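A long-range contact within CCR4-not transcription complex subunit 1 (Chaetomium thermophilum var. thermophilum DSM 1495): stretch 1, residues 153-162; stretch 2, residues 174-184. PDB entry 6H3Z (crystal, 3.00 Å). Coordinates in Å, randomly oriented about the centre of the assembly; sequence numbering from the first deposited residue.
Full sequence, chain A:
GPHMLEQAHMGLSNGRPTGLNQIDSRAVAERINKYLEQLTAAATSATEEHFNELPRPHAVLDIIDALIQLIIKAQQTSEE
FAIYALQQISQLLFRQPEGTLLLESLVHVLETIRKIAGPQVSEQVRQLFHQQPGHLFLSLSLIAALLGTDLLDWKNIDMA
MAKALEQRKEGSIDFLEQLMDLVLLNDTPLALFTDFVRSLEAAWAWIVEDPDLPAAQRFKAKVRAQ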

# COMPACT_ATOMS: atom_id res chain seq x y z
N ASP A 153 9.44 -0.23 -0.38
CA ASP A 153 10.87 0.08 -0.58
C ASP A 153 11.27 1.14 0.42
O ASP A 153 10.93 2.32 0.24
N TRP A 154 11.95 0.71 1.52
CA TRP A 154 12.31 1.61 2.61
C TRP A 154 13.33 2.66 2.22
O TRP A 154 13.25 3.75 2.79
N LYS A 155 14.21 2.41 1.20
CA LYS A 155 15.12 3.47 0.74
C LYS A 155 14.31 4.63 0.10
O LYS A 155 14.50 5.79 0.49
N ASN A 156 13.36 4.30 -0.81
CA ASN A 156 12.50 5.26 -1.49
C ASN A 156 11.65 6.02 -0.49
O ASN A 156 11.61 7.25 -0.55
N ILE A 157 10.98 5.28 0.44
CA ILE A 157 10.14 5.87 1.48
C ILE A 157 10.99 6.80 2.36
O ILE A 157 10.55 7.93 2.63
N ASP A 158 12.21 6.34 2.77
CA ASP A 158 13.15 7.11 3.61
C ASP A 158 13.52 8.41 2.94
O ASP A 158 13.41 9.46 3.57
N MET A 159 13.93 8.34 1.67
CA MET A 159 14.32 9.49 0.86
C MET A 159 13.20 10.54 0.72
O MET A 159 13.47 11.74 0.73
N ALA A 160 11.95 10.06 0.60
CA ALA A 160 10.73 10.84 0.46
C ALA A 160 10.45 11.69 1.69
O ALA A 160 10.19 12.89 1.54
N MET A 161 10.50 11.07 2.89
CA MET A 161 10.27 11.75 4.17
C MET A 161 11.41 12.71 4.41
O MET A 161 11.16 13.83 4.83
N ALA A 162 12.65 12.28 4.12
CA ALA A 162 13.85 13.08 4.25
C ALA A 162 13.66 14.42 3.51
O ALA A 162 13.90 15.47 4.12
N ASP A 174 6.04 14.04 12.87
CA ASP A 174 4.94 13.24 13.39
C ASP A 174 4.73 12.01 12.51
O ASP A 174 4.60 10.91 13.04
N PHE A 175 4.79 12.18 11.17
CA PHE A 175 4.66 11.06 10.25
C PHE A 175 5.81 10.08 10.46
O PHE A 175 5.58 8.87 10.43
N LEU A 176 7.05 10.60 10.69
CA LEU A 176 8.24 9.78 10.91
C LEU A 176 8.13 8.95 12.18
O LEU A 176 8.33 7.74 12.09
N GLU A 177 7.77 9.57 13.34
CA GLU A 177 7.57 8.89 14.62
C GLU A 177 6.55 7.76 14.42
O GLU A 177 6.83 6.59 14.69
N GLN A 178 5.37 8.14 13.90
CA GLN A 178 4.25 7.27 13.61
C GLN A 178 4.65 6.07 12.76
O GLN A 178 4.29 4.95 13.11
N LEU A 179 5.44 6.32 11.69
CA LEU A 179 5.95 5.26 10.81
C LEU A 179 6.87 4.30 11.58
O LEU A 179 6.77 3.09 11.37
N MET A 180 7.72 4.82 12.48
CA MET A 180 8.66 4.05 13.28
C MET A 180 7.97 3.18 14.31
O MET A 180 8.38 2.05 14.51
N ASP A 181 6.92 3.69 14.97
CA ASP A 181 6.15 2.88 15.93
C ASP A 181 5.46 1.75 15.15
O ASP A 181 5.33 0.62 15.64
N LEU A 182 5.06 2.06 13.92
CA LEU A 182 4.37 1.13 13.07
C LEU A 182 5.26 -0.01 12.58
O LEU A 182 4.79 -1.14 12.58
N VAL A 183 6.53 0.25 12.22
CA VAL A 183 7.41 -0.77 11.64
C VAL A 183 8.52 -1.30 12.58
O VAL A 183 8.88 -2.48 12.51
N LEU A 184 9.08 -0.45 13.40
CA LEU A 184 10.17 -0.84 14.30
C LEU A 184 9.65 -1.34 15.63
O LEU A 184 9.86 -2.50 15.96

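Nearly antiparallel helices can meet through a small set of apolar side chains that recur on the facing side about once per turn. The helices in residues 153-162 and 174-184 illustrate the principle. The angle between their N-to-C directions is 155°, their axes come no closer than 11.2 Å, and no hydrogen bond links the two stretches; the contact between them is apolar and buries 282 Å² in total.

Stretch 2 opens with D174, already within its helix, which takes no part in the packing. F175 follows, pointing toward the first helix with chi1 in the t rotamer. Its ring receives M161 at the edge, near the ring plane: M161 CE lies 3.2 Å from F175 CD1, and M161 SD sits 5.5 Å from the centroid of the F175 ring, a sulfur-aromatic arrangement of the edge type.

L176 directs its CA-to-CB bond sideways, yet it still contributes. M161 CE approaches L176 CA to 3.5 Å and L176 CD1 to 3.6 Å, so the methyl group meets backbone as well as side chain. This close approach accords with the backbone register, in which M161 CA and L176 CA are 7.3 Å apart.

E177 points away and Q178 sideways, and neither touches the other stretch. One helical turn beyond F175, L179 again points toward the partner, with chi1 t and chi2 p. L179 meets three side chains of the first helix: L179 CD2 packs 3.4 Å from M161 CE and 4.0 Å from I157 CG2, while L179 CD1 lies 4.2 Å from W154 CZ3. The central place belongs to M161, which has the largest area covered by the other stretch, 99 Å². It points toward stretch 2 with chi1 m, chi2 t and chi3 at 98°, between wells; its CE reaches F175, L176 and L179.

M180 points away, and D181 and L182 stay out of reach. V183, one turn after L179, closes the series with chi1 t: V183 CG1 lies 3.7 Å from W154 CZ2. Here the CA atoms of W154 and V183 are 10.5 Å apart, and the large indole, with chi1 m, bridges this wider separation; its NE1 is hydrogen-bonded elsewhere in the structure.

Just before the first helix, D153 OD1 accepts a capping hydrogen bond from N156 N at 3.0 Å.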

# COMPACT_ATOMS: atom_id res chain seq x y z
CB ASP A 153 11.15 0.55 -2.01
CG ASP A 153 12.61 0.54 -2.36
OD1 ASP A 153 13.31 1.49 -1.96
OD2 ASP A 153 13.06 -0.42 -3.00
CB TRP A 154 12.74 0.86 3.86
CG TRP A 154 11.68 -0.05 4.41
CD1 TRP A 154 11.79 -1.40 4.59
CD2 TRP A 154 10.35 0.31 4.83
NE1 TRP A 154 10.62 -1.90 5.13
CE2 TRP A 154 9.72 -0.88 5.28
CE3 TRP A 154 9.63 1.52 4.88
CZ2 TRP A 154 8.40 -0.90 5.76
CZ3 TRP A 154 8.33 1.50 5.37
CH2 TRP A 154 7.73 0.30 5.79
CB LYS A 155 16.24 2.96 -0.20
CG LYS A 155 17.15 4.12 -0.67
CD LYS A 155 18.37 3.75 -1.52
CE LYS A 155 18.98 4.94 -2.29
NZ LYS A 155 19.64 5.98 -1.43
CB ASN A 156 11.59 4.59 -2.52
CG ASN A 156 12.25 4.18 -3.81
OD1 ASN A 156 13.47 4.24 -3.99
ND2 ASN A 156 11.42 3.73 -4.74
CB ILE A 157 9.39 4.75 2.30
CG1 ILE A 157 8.24 4.15 1.47
CG2 ILE A 157 8.86 5.25 3.64
CD1 ILE A 157 7.72 2.83 1.95
CB ASP A 158 14.42 6.32 3.94
CG ASP A 158 15.42 7.05 4.83
OD1 ASP A 158 14.99 7.84 5.68
OD2 ASP A 158 16.62 6.74 4.75
CB MET A 159 14.82 9.03 -0.51
CG MET A 159 16.19 8.41 -0.47
SD MET A 159 17.48 9.42 0.34
CE MET A 159 17.64 10.79 -0.85
CB ALA A 160 9.55 9.93 0.16
CB MET A 161 10.22 10.76 5.33
CG MET A 161 9.16 9.71 5.21
SD MET A 161 9.49 8.31 6.33
CE MET A 161 8.46 8.73 7.61
CB ALA A 162 15.05 12.33 3.68
CB ASP A 174 3.66 14.09 13.50
CG ASP A 174 2.75 13.64 14.62
OD1 ASP A 174 2.22 12.50 14.54
OD2 ASP A 174 2.56 14.43 15.58
CB PHE A 175 4.63 11.53 8.78
CG PHE A 175 4.37 10.43 7.77
CD1 PHE A 175 5.42 9.70 7.23
CD2 PHE A 175 3.08 10.13 7.35
CE1 PHE A 175 5.19 8.68 6.30
CE2 PHE A 175 2.85 9.11 6.41
CZ PHE A 175 3.90 8.39 5.91
CB LEU A 176 9.53 10.61 10.85
CG LEU A 176 10.85 9.88 11.07
CD1 LEU A 176 11.06 8.75 10.09
CD2 LEU A 176 12.00 10.83 11.01
CB GLU A 177 7.00 9.85 15.67
CG GLU A 177 7.93 10.89 16.25
CD GLU A 177 7.31 11.61 17.44
OE1 GLU A 177 7.10 10.94 18.48
OE2 GLU A 177 6.99 12.82 17.32
CB GLN A 178 3.09 8.06 12.99
CG GLN A 178 2.22 8.78 14.03
CD GLN A 178 0.96 9.35 13.44
OE1 GLN A 178 -0.13 8.79 13.60
NE2 GLN A 178 1.07 10.48 12.72
CB LEU A 179 6.64 5.82 9.56
CG LEU A 179 7.23 4.74 8.64
CD1 LEU A 179 6.15 3.84 8.09
CD2 LEU A 179 8.03 5.32 7.52
CB MET A 180 9.66 4.96 13.98
CG MET A 180 10.50 5.77 13.04
SD MET A 180 11.82 6.67 13.88
CE MET A 180 10.96 7.28 15.40
CB ASP A 181 5.06 3.73 16.64
CG ASP A 181 5.55 4.76 17.64
OD1 ASP A 181 6.79 5.00 17.70
OD2 ASP A 181 4.70 5.37 18.33
CB LEU A 182 3.68 1.91 11.93
CG LEU A 182 2.96 1.17 10.80
CD1 LEU A 182 1.80 0.35 11.30
CD2 LEU A 182 2.46 2.16 9.77
CB VAL A 183 8.02 -0.30 10.31
CG1 VAL A 183 8.31 -1.50 9.43
CG2 VAL A 183 7.07 0.64 9.57
CB LEU A 184 11.21 0.29 14.49
CG LEU A 184 11.61 1.07 13.26
CD1 LEU A 184 12.41 2.28 13.62
CD2 LEU A 184 12.36 0.21 12.31